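Long-range contact in SAM-dependent methyltransferase (Geobacter sulfurreducens, PDB 5BP7), which binds S-adenosyl-L-homocysteine and is probably a methyltransferase that uses S-adenosylmethionine as methyl donor: residues V169-L180 with R252-L261. Sequence-based numbering, arbitrary orientation.
Sequences VPPTEDVARGCL and RYASYTREYL
Arg-252 reaches across to the C-terminal end of helix 173-178 and hydrogen-bonds the carbonyl of Gly-178 (NH1 to O 2.6 Å, N-H...O 153°). From a CB directed toward that helix, CG and then CD pass beside the same oxygen, with CD at 3.3 Å from Gly-178 O. CD and NE run beside Leu-180 CD2, NE also forming a salt bridge with Glu-249. The chain bends at chi3 (54°), which turns the guanidinium back so that both Gly-178 O and Thr-257 OG1 lie at its edge, near its plane; NH1 donates to each. Leu-180, in the Schellman motif ending helix 173-178, lays CG over one guanidinium face, close to CZ, and NH2 comes within 4.1 Å of Leu-180 CD1.

The two helix segments run nearly perpendicular. Gly-178 CA sits over a face of the Tyr-256 ring in a CH-pi contact, 3.9 Å from its centroid, and the absence of a side chain permits this approach. One turn earlier in helix 173-178, Val-175 CG1, anti to its backbone N, makes a CH-pi contact over the centre of the Tyr-260 ring, 8° off its normal, whereas Pro-171 CD meets Tyr-260 CE1 at 3.8 Å. Cys-179 SG fits against CB of both tyrosines. A water joins Cys-179 O to Thr-257 OG1.

The contact packs the connection after strand 157-166 against the end of helix 239-260. Strand 261-270, which follows, runs antiparallel beside strand 157-166 in the 3-2-1-4-5-7-6 sheet of the class I (Rossmann-like) methyltransferase fold. Gly-178 and Cys-179 carbonyls thus receive an arginine N-H and a water, and the cationic guanidinium would probably interact favourably with the negative end of the helix dipole.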
loop_
_atom_site.group_PDB
_atom_site.type_symbol
_atom_site.label_atom_id
_atom_site.label_comp_id
_atom_site.label_asym_id
_atom_site.label_seq_id
_atom_site.Cartn_x
_atom_site.Cartn_y
_atom_site.Cartn_z
ATOM N N VAL A 169 6.450 14.564 15.680
ATOM C CA VAL A 169 6.282 13.725 16.865
ATOM C C VAL A 169 4.895 14.006 17.440
ATOM O O VAL A 169 4.597 15.154 17.732
ATOM C CB VAL A 169 7.332 14.038 17.967
ATOM C CG1 VAL A 169 7.330 12.930 19.020
ATOM C CG2 VAL A 169 8.742 14.193 17.396
ATOM N N PRO A 170 4.040 12.971 17.588
ATOM C CA PRO A 170 2.752 13.268 18.215
ATOM C C PRO A 170 2.953 13.450 19.713
ATOM O O PRO A 170 3.591 12.629 20.350
ATOM C CB PRO A 170 1.884 12.040 17.896
ATOM C CG PRO A 170 2.842 10.931 17.659
ATOM C CD PRO A 170 4.155 11.549 17.218
ATOM N N PRO A 171 2.425 14.533 20.266
ATOM C CA PRO A 171 2.717 14.824 21.664
ATOM C C PRO A 171 2.020 13.887 22.663
ATOM O O PRO A 171 2.490 13.744 23.783
ATOM C CB PRO A 171 2.225 16.271 21.814
ATOM C CG PRO A 171 1.148 16.424 20.795
ATOM C CD PRO A 171 1.557 15.558 19.643
ATOM N N THR A 172 0.892 13.307 22.269
ATOM C CA THR A 172 0.079 12.485 23.175
ATOM C C THR A 172 -0.380 11.249 22.445
ATOM O O THR A 172 -0.369 11.222 21.213
ATOM C CB THR A 172 -1.190 13.236 23.648
ATOM O OG1 THR A 172 -2.030 13.559 22.523
ATOM C CG2 THR A 172 -0.835 14.557 24.392
ATOM N N GLU A 173 -0.872 10.281 23.218
ATOM C CA GLU A 173 -1.560 9.093 22.677
ATOM C C GLU A 173 -2.892 9.401 21.948
ATOM O O GLU A 173 -3.227 8.744 20.962
ATOM C CB GLU A 173 -1.797 8.046 23.778
ATOM C CG GLU A 173 -0.520 7.449 24.391
ATOM C CD GLU A 173 0.428 6.774 23.385
ATOM O OE1 GLU A 173 1.624 6.564 23.690
ATOM O OE2 GLU A 173 0.005 6.460 22.254
ATOM N N ASP A 174 -3.616 10.424 22.406
ATOM C CA ASP A 174 -4.813 10.947 21.712
ATOM C C ASP A 174 -4.500 11.391 20.244
ATOM O O ASP A 174 -5.278 11.101 19.307
ATOM C CB ASP A 174 -5.482 12.066 22.565
ATOM C CG ASP A 174 -6.104 11.523 23.874
ATOM O OD1 ASP A 174 -6.109 10.291 24.054
ATOM O OD2 ASP A 174 -6.597 12.300 24.743
ATOM N N VAL A 175 -3.368 12.074 20.042
ATOM C CA VAL A 175 -2.909 12.447 18.695
ATOM C C VAL A 175 -2.496 11.218 17.871
ATOM O O VAL A 175 -2.801 11.161 16.655
ATOM C CB VAL A 175 -1.765 13.495 18.733
ATOM C CG1 VAL A 175 -1.125 13.712 17.344
ATOM C CG2 VAL A 175 -2.294 14.826 19.274
ATOM N N ALA A 176 -1.774 10.279 18.500
ATOM C CA ALA A 176 -1.428 8.995 17.853
ATOM C C ALA A 176 -2.691 8.230 17.387
ATOM O O ALA A 176 -2.787 7.807 16.224
ATOM C CB ALA A 176 -0.606 8.131 18.784
ATOM N N ARG A 177 -3.679 8.151 18.278
ATOM C CA ARG A 177 -4.960 7.483 17.992
ATOM C C ARG A 177 -5.840 8.207 16.940
ATOM O O ARG A 177 -6.375 7.566 16.048
ATOM C CB ARG A 177 -5.711 7.231 19.298
ATOM C CG ARG A 177 -5.003 6.187 20.165
ATOM C CD ARG A 177 -5.403 6.284 21.635
ATOM N NE ARG A 177 -6.845 6.082 21.831
ATOM C CZ ARG A 177 -7.490 4.908 21.739
ATOM N NH1 ARG A 177 -6.842 3.771 21.452
ATOM N NH2 ARG A 177 -8.811 4.864 21.943
ATOM N N GLY A 178 -5.930 9.536 17.017
ATOM C CA GLY A 178 -6.488 10.377 15.933
ATOM C C GLY A 178 -5.858 10.129 14.556
ATOM O O GLY A 178 -6.540 10.279 13.530
ATOM N N CYS A 179 -4.563 9.762 14.529
ATOM C CA CYS A 179 -3.863 9.291 13.302
ATOM C C CYS A 179 -4.149 7.821 12.941
ATOM O O CYS A 179 -3.574 7.295 11.981
ATOM C CB CYS A 179 -2.342 9.482 13.422
ATOM S SG CYS A 179 -1.803 11.196 13.469
ATOM N N LEU A 180 -5.024 7.173 13.714
ATOM C CA LEU A 180 -5.382 5.752 13.568
ATOM C C LEU A 180 -4.231 4.780 13.911
ATOM O O LEU A 180 -4.268 3.616 13.495
ATOM C CB LEU A 180 -5.984 5.462 12.181
ATOM C CG LEU A 180 -7.041 6.450 11.664
ATOM C CD1 LEU A 180 -7.474 6.040 10.263
ATOM C CD2 LEU A 180 -8.249 6.551 12.604
ATOM N N ARG A 252 -10.995 14.941 11.244
ATOM C CA ARG A 252 -9.988 14.068 11.867
ATOM C C ARG A 252 -8.740 14.051 10.987
ATOM O O ARG A 252 -7.630 14.207 11.487
ATOM C CB ARG A 252 -10.509 12.629 12.085
ATOM C CG ARG A 252 -9.560 11.691 12.866
ATOM C CD ARG A 252 -9.703 10.203 12.526
ATOM N NE ARG A 252 -9.559 9.980 11.082
ATOM C CZ ARG A 252 -8.409 10.045 10.402
ATOM N NH1 ARG A 252 -7.246 10.302 11.012
ATOM N NH2 ARG A 252 -8.407 9.849 9.086
ATOM N N TYR A 253 -8.947 13.816 9.697
ATOM C CA TYR A 253 -7.864 13.754 8.723
ATOM C C TYR A 253 -7.001 15.032 8.760
ATOM O O TYR A 253 -5.783 14.970 8.939
ATOM C CB TYR A 253 -8.407 13.495 7.307
ATOM C CG TYR A 253 -7.365 13.742 6.257
ATOM C CD1 TYR A 253 -6.238 12.923 6.183
ATOM C CD2 TYR A 253 -7.449 14.840 5.382
ATOM C CE1 TYR A 253 -5.227 13.176 5.275
ATOM C CE2 TYR A 253 -6.445 15.080 4.444
ATOM C CZ TYR A 253 -5.331 14.249 4.401
ATOM O OH TYR A 253 -4.300 14.471 3.529
ATOM N N ALA A 254 -7.655 16.185 8.635
ATOM C CA ALA A 254 -6.953 17.465 8.578
ATOM C C ALA A 254 -6.267 17.793 9.903
ATOM O O ALA A 254 -5.209 18.366 9.920
ATOM C CB ALA A 254 -7.918 18.573 8.192
ATOM N N SER A 255 -6.883 17.431 11.019
ATOM C CA SER A 255 -6.322 17.736 12.328
ATOM C C SER A 255 -5.154 16.842 12.720
ATOM O O SER A 255 -4.279 17.299 13.436
ATOM C CB SER A 255 -7.399 17.651 13.396
ATOM O OG SER A 255 -8.376 18.666 13.153
ATOM N N TYR A 256 -5.187 15.574 12.335
ATOM C CA TYR A 256 -4.254 14.589 12.868
ATOM C C TYR A 256 -3.360 14.060 11.764
ATOM O O TYR A 256 -2.208 14.398 11.715
ATOM C CB TYR A 256 -4.993 13.447 13.591
ATOM C CG TYR A 256 -5.778 13.867 14.816
ATOM C CD1 TYR A 256 -5.119 14.176 16.018
ATOM C CD2 TYR A 256 -7.174 13.928 14.799
ATOM C CE1 TYR A 256 -5.820 14.560 17.159
ATOM C CE2 TYR A 256 -7.881 14.295 15.941
ATOM C CZ TYR A 256 -7.201 14.595 17.120
ATOM O OH TYR A 256 -7.861 14.961 18.293
ATOM N N THR A 257 -3.905 13.245 10.870
ATOM C CA THR A 257 -3.115 12.544 9.845
ATOM C C THR A 257 -2.300 13.489 8.967
ATOM O O THR A 257 -1.083 13.361 8.866
ATOM C CB THR A 257 -4.022 11.714 8.957
ATOM O OG1 THR A 257 -4.758 10.793 9.770
ATOM C CG2 THR A 257 -3.233 10.947 7.919
ATOM N N ARG A 258 -2.959 14.499 8.419
ATOM C CA ARG A 258 -2.322 15.355 7.435
ATOM C C ARG A 258 -1.081 16.043 7.992
ATOM O O ARG A 258 -0.079 16.179 7.274
ATOM C CB ARG A 258 -3.300 16.394 6.891
ATOM C CG ARG A 258 -2.864 17.018 5.575
ATOM C CD ARG A 258 -3.975 17.893 4.974
ATOM N NE ARG A 258 -3.694 18.191 3.577
ATOM C CZ ARG A 258 -2.845 19.131 3.139
ATOM N NH1 ARG A 258 -2.206 19.920 3.989
ATOM N NH2 ARG A 258 -2.637 19.272 1.824
ATOM N N GLU A 259 -1.149 16.470 9.252
ATOM C CA GLU A 259 -0.032 17.152 9.897
ATOM C C GLU A 259 1.040 16.234 10.497
ATOM O O GLU A 259 2.213 16.566 10.451
ATOM C CB GLU A 259 -0.556 18.104 10.972
ATOM C CG GLU A 259 -1.233 19.338 10.363
ATOM C CD GLU A 259 -0.234 20.230 9.624
ATOM O OE1 GLU A 259 0.558 20.890 10.335
ATOM O OE2 GLU A 259 -0.190 20.218 8.347
ATOM N N TYR A 260 0.649 15.084 11.030
ATOM C CA TYR A 260 1.556 14.256 11.847
ATOM C C TYR A 260 2.121 13.038 11.144
ATOM O O TYR A 260 3.222 12.600 11.473
ATOM C CB TYR A 260 0.868 13.829 13.156
ATOM C CG TYR A 260 0.750 14.960 14.150
ATOM C CD1 TYR A 260 1.821 15.278 14.999
ATOM C CD2 TYR A 260 -0.409 15.726 14.239
ATOM C CE1 TYR A 260 1.737 16.320 15.913
ATOM C CE2 TYR A 260 -0.504 16.779 15.144
ATOM C CZ TYR A 260 0.564 17.068 15.982
ATOM O OH TYR A 260 0.495 18.117 16.885
ATOM N N LEU A 261 1.359 12.465 10.217
ATOM C CA LEU A 261 1.686 11.175 9.640
ATOM C C LEU A 261 2.286 11.287 8.241
ATOM O O LEU A 261 1.661 11.805 7.311
ATOM C CB LEU A 261 0.444 10.265 9.643
ATOM C CG LEU A 261 0.684 8.754 9.574
ATOM C CD1 LEU A 261 1.616 8.232 10.651
ATOM C CD2 LEU A 261 -0.661 8.019 9.648
HETATM O O HOH W 1 -4.382 7.570 9.395
#